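Local coordinates for TRAP solute Binding Protein (Uncultured marine bacterium, PDB 5I7I) that binds aromatic acids such as 3-hydroxybenzoate and probably hands them to a TRAP transporter as its solute-binding component, at residues Met110-Tyr124 with Leu328-Asp340. Sequence-based numbering, arbitrary orientation. Where two conformers were deposited one is given.
Sequences MPASAEATSQALQEY and LVKTAKDLISKYD
A helix-helix packing, in which Ala116 and Ala120 let helix 328-339 close onto helix 114-124, joins the C-terminal helix to the helix lining edge strand 136-143 of the five-stranded sheet. The axes approach to 7.7 Å and run at 130°, and the small side chains permit it: Ala120 CB lies 3.6 Å from Leu335 CB and also touches Ile336 CG1. The Tyr339 side chain is a knob in the hole formed by Ala116, Gln119, Ala120 and Glu123. Its ring is sandwiched, with Gln119 CB over the centre of one face, a CH-pi contact of 3.5 Å to the Tyr339 centroid, and Lys338 CD above the opposite face, offset toward the rim. The Gln119 amide is held by a bond from NE2 to Glu115 O, one turn back. At the ring's end, Tyr339 OH donates to Glu123 OE1 over 2.6 Å, with ring and carboxylate planes 80° apart. Lys338 NZ donates to the same oxygen on its syn lone pair at 2.8 Å, so a salt bridge and a hydroxyl grip OE1. Glu123 reaches both donors because CG is anti to its backbone N (chi1 177°) and the chain beyond is extended. Replacing Tyr339 with an alanine would probably leave the hole among the four helix residues unfilled and Glu123 OE1 without its hydroxyl donor.

In this family 7 solute-binding fold, Thr117, Ser118, Leu121 and Gln122 meet strand 136-143. In the loop before helix 114-124, Ile336 CD1 comes within 3.4 Å of Met110 O, and the bent Met110 chain brings CE to 3.5 Å from Ala332 CB. Farther along, Tyr124 lays its ring edge near Thr331 CG2, while its hydroxyl, hydrogen-bonded to His101 O, touches Leu328 CB at 3.6 Å.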
loop_
_atom_site.group_PDB
_atom_site.type_symbol
_atom_site.label_atom_id
_atom_site.label_comp_id
_atom_site.label_asym_id
_atom_site.label_seq_id
_atom_site.Cartn_x
_atom_site.Cartn_y
_atom_site.Cartn_z
ATOM N N MET A 110 6.507 -4.041 10.927
ATOM C CA MET A 110 5.811 -5.269 10.568
ATOM C C MET A 110 6.310 -5.942 9.291
ATOM O O MET A 110 6.346 -7.180 9.246
ATOM C CB MET A 110 4.313 -5.025 10.420
ATOM C CG MET A 110 3.639 -4.900 11.736
ATOM S SD MET A 110 3.561 -6.454 12.668
ATOM C CE MET A 110 2.340 -7.313 11.722
ATOM N N PRO A 111 6.639 -5.217 8.216
ATOM C CA PRO A 111 6.731 -5.890 6.911
ATOM C C PRO A 111 8.063 -6.567 6.658
ATOM O O PRO A 111 9.133 -6.047 6.981
ATOM C CB PRO A 111 6.516 -4.749 5.908
ATOM C CG PRO A 111 7.120 -3.567 6.612
ATOM C CD PRO A 111 6.750 -3.752 8.067
ATOM N N ALA A 112 7.981 -7.751 6.071
ATOM C CA ALA A 112 9.126 -8.358 5.401
ATOM C C ALA A 112 9.063 -7.941 3.930
ATOM O O ALA A 112 8.606 -6.834 3.624
ATOM C CB ALA A 112 9.095 -9.874 5.586
ATOM N N SER A 113 9.480 -8.803 3.011
ATOM C CA SER A 113 9.310 -8.491 1.598
ATOM C C SER A 113 7.828 -8.267 1.278
ATOM O O SER A 113 6.931 -8.744 1.981
ATOM C CB SER A 113 9.820 -9.648 0.746
ATOM O OG SER A 113 9.001 -10.782 0.937
ATOM N N ALA A 114 7.566 -7.558 0.181
ATOM C CA ALA A 114 6.178 -7.456 -0.264
ATOM C C ALA A 114 5.621 -8.821 -0.635
ATOM O O ALA A 114 4.437 -9.087 -0.414
ATOM C CB ALA A 114 6.039 -6.492 -1.438
ATOM N N GLU A 115 6.458 -9.712 -1.155
ATOM C CA GLU A 115 5.995 -11.053 -1.498
ATOM C C GLU A 115 5.455 -11.777 -0.267
ATOM O O GLU A 115 4.369 -12.370 -0.311
ATOM C CB GLU A 115 7.155 -11.834 -2.101
ATOM C CG GLU A 115 6.874 -13.309 -2.339
ATOM C CD GLU A 115 8.042 -14.050 -2.989
ATOM O OE1 GLU A 115 9.123 -13.461 -3.199
ATOM O OE2 GLU A 115 7.860 -15.251 -3.315
ATOM N N ALA A 116 6.215 -11.751 0.837
ATOM C CA ALA A 116 5.774 -12.454 2.038
ATOM C C ALA A 116 4.606 -11.734 2.682
ATOM O O ALA A 116 3.627 -12.366 3.110
ATOM C CB ALA A 116 6.935 -12.560 3.033
ATOM N N THR A 117 4.694 -10.409 2.770
ATOM C CA THR A 117 3.699 -9.650 3.509
ATOM C C THR A 117 2.377 -9.618 2.758
ATOM O O THR A 117 1.311 -9.583 3.378
ATOM C CB THR A 117 4.243 -8.247 3.815
ATOM O OG1 THR A 117 5.558 -8.346 4.392
ATOM C CG2 THR A 117 3.362 -7.554 4.836
ATOM N N SER A 118 2.423 -9.637 1.427
ATOM C CA SER A 118 1.198 -9.645 0.635
ATOM C C SER A 118 0.441 -10.961 0.777
ATOM O O SER A 118 -0.791 -10.956 0.867
ATOM C CB SER A 118 1.522 -9.397 -0.832
ATOM O OG SER A 118 1.968 -8.082 -1.039
ATOM N N GLN A 119 1.139 -12.106 0.732
ATOM C CA GLN A 119 0.475 -13.379 0.982
ATOM C C GLN A 119 -0.128 -13.420 2.382
ATOM O O GLN A 119 -1.239 -13.930 2.577
ATOM C CB GLN A 119 1.472 -14.513 0.801
ATOM C CG GLN A 119 1.850 -14.709 -0.635
ATOM C CD GLN A 119 2.921 -15.740 -0.812
ATOM O OE1 GLN A 119 2.642 -16.915 -1.058
ATOM N NE2 GLN A 119 4.166 -15.321 -0.626
ATOM N N ALA A 120 0.609 -12.901 3.363
ATOM C CA ALA A 120 0.085 -12.811 4.717
ATOM C C ALA A 120 -1.211 -12.006 4.738
ATOM O O ALA A 120 -2.201 -12.433 5.332
ATOM C CB ALA A 120 1.143 -12.191 5.629
ATOM N N LEU A 121 -1.222 -10.835 4.085
ATOM C CA LEU A 121 -2.428 -10.011 4.024
ATOM C C LEU A 121 -3.589 -10.771 3.404
ATOM O O LEU A 121 -4.726 -10.698 3.889
ATOM C CB LEU A 121 -2.170 -8.753 3.197
ATOM C CG LEU A 121 -1.663 -7.568 4.012
ATOM C CD1 LEU A 121 -0.978 -6.560 3.110
ATOM C CD2 LEU A 121 -2.825 -6.923 4.769
ATOM N N GLN A 122 -3.347 -11.452 2.282
ATOM C CA GLN A 122 -4.448 -12.152 1.627
ATOM C C GLN A 122 -5.017 -13.263 2.511
ATOM O O GLN A 122 -6.240 -13.411 2.628
ATOM C CB GLN A 122 -3.990 -12.692 0.277
ATOM C CG GLN A 122 -5.113 -13.398 -0.477
ATOM C CD GLN A 122 -6.199 -12.448 -0.905
ATOM O OE1 GLN A 122 -5.912 -11.363 -1.408
ATOM N NE2 GLN A 122 -7.459 -12.846 -0.728
ATOM N N GLU A 123 -4.157 -14.071 3.129
ATOM C CA GLU A 123 -4.679 -15.126 3.997
ATOM C C GLU A 123 -5.423 -14.532 5.182
ATOM O O GLU A 123 -6.448 -15.064 5.629
ATOM C CB GLU A 123 -3.559 -16.063 4.472
ATOM C CG GLU A 123 -4.090 -17.125 5.442
ATOM C CD GLU A 123 -3.124 -18.222 5.800
ATOM O OE1 GLU A 123 -2.061 -18.334 5.179
ATOM O OE2 GLU A 123 -3.457 -19.011 6.714
ATOM N N TYR A 124 -4.916 -13.423 5.702
ATOM C CA TYR A 124 -5.574 -12.711 6.794
ATOM C C TYR A 124 -6.989 -12.299 6.404
ATOM O O TYR A 124 -7.948 -12.559 7.137
ATOM C CB TYR A 124 -4.707 -11.498 7.093
ATOM C CG TYR A 124 -5.035 -10.577 8.244
ATOM C CD1 TYR A 124 -4.778 -10.944 9.549
ATOM C CD2 TYR A 124 -5.445 -9.270 8.006
ATOM C CE1 TYR A 124 -4.985 -10.054 10.604
ATOM C CE2 TYR A 124 -5.666 -8.379 9.045
ATOM C CZ TYR A 124 -5.421 -8.776 10.338
ATOM O OH TYR A 124 -5.608 -7.884 11.374
ATOM N N LEU A 328 -4.888 -10.270 16.631
ATOM C CA LEU A 328 -4.671 -9.858 15.245
ATOM C C LEU A 328 -3.203 -9.567 14.972
ATOM O O LEU A 328 -2.683 -9.942 13.912
ATOM C CB LEU A 328 -5.541 -8.646 14.896
ATOM C CG LEU A 328 -7.039 -8.930 14.935
ATOM C CD1 LEU A 328 -7.813 -7.633 14.703
ATOM C CD2 LEU A 328 -7.412 -9.994 13.946
ATOM N N VAL A 329 -2.522 -8.886 15.901
ATOM C CA VAL A 329 -1.104 -8.586 15.709
ATOM C C VAL A 329 -0.296 -9.873 15.648
ATOM O O VAL A 329 0.567 -10.036 14.777
ATOM C CB VAL A 329 -0.611 -7.639 16.811
ATOM C CG1 VAL A 329 0.913 -7.492 16.770
ATOM C CG2 VAL A 329 -1.266 -6.282 16.648
ATOM N N LYS A 330 -0.575 -10.811 16.552
ATOM C CA LYS A 330 0.110 -12.104 16.521
ATOM C C LYS A 330 -0.141 -12.817 15.203
ATOM O O LYS A 330 0.785 -13.364 14.595
ATOM C CB LYS A 330 -0.348 -12.989 17.682
ATOM C CG LYS A 330 0.137 -14.437 17.545
ATOM C CD LYS A 330 -0.167 -15.305 18.748
ATOM C CE LYS A 330 0.005 -16.793 18.391
ATOM N NZ LYS A 330 1.402 -17.138 18.023
ATOM N N THR A 331 -1.398 -12.845 14.756
ATOM C CA THR A 331 -1.735 -13.518 13.504
ATOM C C THR A 331 -0.978 -12.889 12.340
ATOM O O THR A 331 -0.381 -13.588 11.511
ATOM C CB THR A 331 -3.242 -13.415 13.266
ATOM O OG1 THR A 331 -3.944 -14.039 14.344
ATOM C CG2 THR A 331 -3.648 -14.090 11.967
ATOM N N ALA A 332 -0.990 -11.563 12.271
ATOM C CA ALA A 332 -0.269 -10.879 11.206
ATOM C C ALA A 332 1.216 -11.236 11.230
ATOM O O ALA A 332 1.794 -11.568 10.195
ATOM C CB ALA A 332 -0.468 -9.372 11.309
ATOM N N LYS A 333 1.854 -11.159 12.401
ATOM C CA LYS A 333 3.276 -11.484 12.498
ATOM C C LYS A 333 3.538 -12.925 12.086
ATOM O O LYS A 333 4.516 -13.213 11.379
ATOM C CB LYS A 333 3.766 -11.259 13.928
ATOM C CG LYS A 333 3.881 -9.803 14.316
ATOM C CD LYS A 333 3.872 -9.611 15.834
ATOM C CE LYS A 333 5.115 -10.176 16.503
ATOM N NZ LYS A 333 6.303 -9.330 16.251
ATOM N N ASP A 334 2.708 -13.855 12.559
ATOM C CA ASP A 334 2.921 -15.257 12.224
ATOM C C ASP A 334 2.736 -15.501 10.730
ATOM O O ASP A 334 3.458 -16.304 10.143
ATOM C CB ASP A 334 1.961 -16.131 13.035
ATOM C CG ASP A 334 2.304 -16.177 14.511
ATOM O OD1 ASP A 334 3.437 -15.771 14.869
ATOM O OD2 ASP A 334 1.451 -16.605 15.325
ATOM N N LEU A 335 1.758 -14.849 10.099
ATOM C CA LEU A 335 1.538 -15.065 8.663
ATOM C C LEU A 335 2.681 -14.493 7.846
ATOM O O LEU A 335 3.100 -15.093 6.850
ATOM C CB LEU A 335 0.200 -14.467 8.214
ATOM C CG LEU A 335 -1.039 -15.208 8.703
ATOM C CD1 LEU A 335 -2.281 -14.365 8.398
ATOM C CD2 LEU A 335 -1.160 -16.597 8.112
ATOM N N ILE A 336 3.214 -13.339 8.256
ATOM C CA ILE A 336 4.362 -12.771 7.561
ATOM C C ILE A 336 5.538 -13.738 7.612
ATOM O O ILE A 336 6.193 -14.001 6.600
ATOM C CB ILE A 336 4.709 -11.390 8.139
ATOM C CG1 ILE A 336 3.590 -10.401 7.807
ATOM C CG2 ILE A 336 6.051 -10.878 7.626
ATOM C CD1 ILE A 336 3.646 -9.110 8.566
ATOM N N SER A 337 5.814 -14.303 8.787
ATOM C CA SER A 337 6.953 -15.213 8.862
ATOM C C SER A 337 6.670 -16.522 8.130
ATOM O O SER A 337 7.580 -17.093 7.520
ATOM C CB SER A 337 7.410 -15.433 10.304
ATOM O OG SER A 337 6.474 -16.154 11.085
ATOM N N LYS A 338 5.416 -16.970 8.115
ATOM C CA LYS A 338 5.062 -18.189 7.393
ATOM C C LYS A 338 5.430 -18.067 5.925
ATOM O O LYS A 338 5.956 -19.010 5.328
ATOM C CB LYS A 338 3.560 -18.419 7.544
ATOM C CG LYS A 338 2.932 -19.403 6.572
ATOM C CD LYS A 338 1.394 -19.331 6.682
ATOM C CE LYS A 338 0.725 -20.296 5.787
ATOM N NZ LYS A 338 -0.651 -20.500 6.248
ATOM N N TYR A 339 5.177 -16.908 5.339
ATOM C CA TYR A 339 5.400 -16.699 3.923
ATOM C C TYR A 339 6.781 -16.148 3.598
ATOM O O TYR A 339 7.087 -15.941 2.427
ATOM C CB TYR A 339 4.299 -15.796 3.355
ATOM C CG TYR A 339 2.959 -16.477 3.268
ATOM C CD1 TYR A 339 2.744 -17.491 2.350
ATOM C CD2 TYR A 339 1.907 -16.104 4.086
ATOM C CE1 TYR A 339 1.528 -18.115 2.249
ATOM C CE2 TYR A 339 0.694 -16.725 4.006
ATOM C CZ TYR A 339 0.500 -17.731 3.081
ATOM O OH TYR A 339 -0.732 -18.365 2.979
ATOM N N ASP A 340 7.638 -15.949 4.593
ATOM C CA ASP A 340 8.943 -15.322 4.395
ATOM C C ASP A 340 9.955 -16.371 3.953
ATOM O O ASP A 340 10.754 -16.893 4.733
ATOM C CB ASP A 340 9.375 -14.652 5.684
ATOM C CG ASP A 340 10.686 -13.951 5.551
ATOM O OD1 ASP A 340 11.025 -13.569 4.416
ATOM O OD2 ASP A 340 11.361 -13.781 6.583
HETATM O O HOH W 1 11.603 -10.889 3.420
#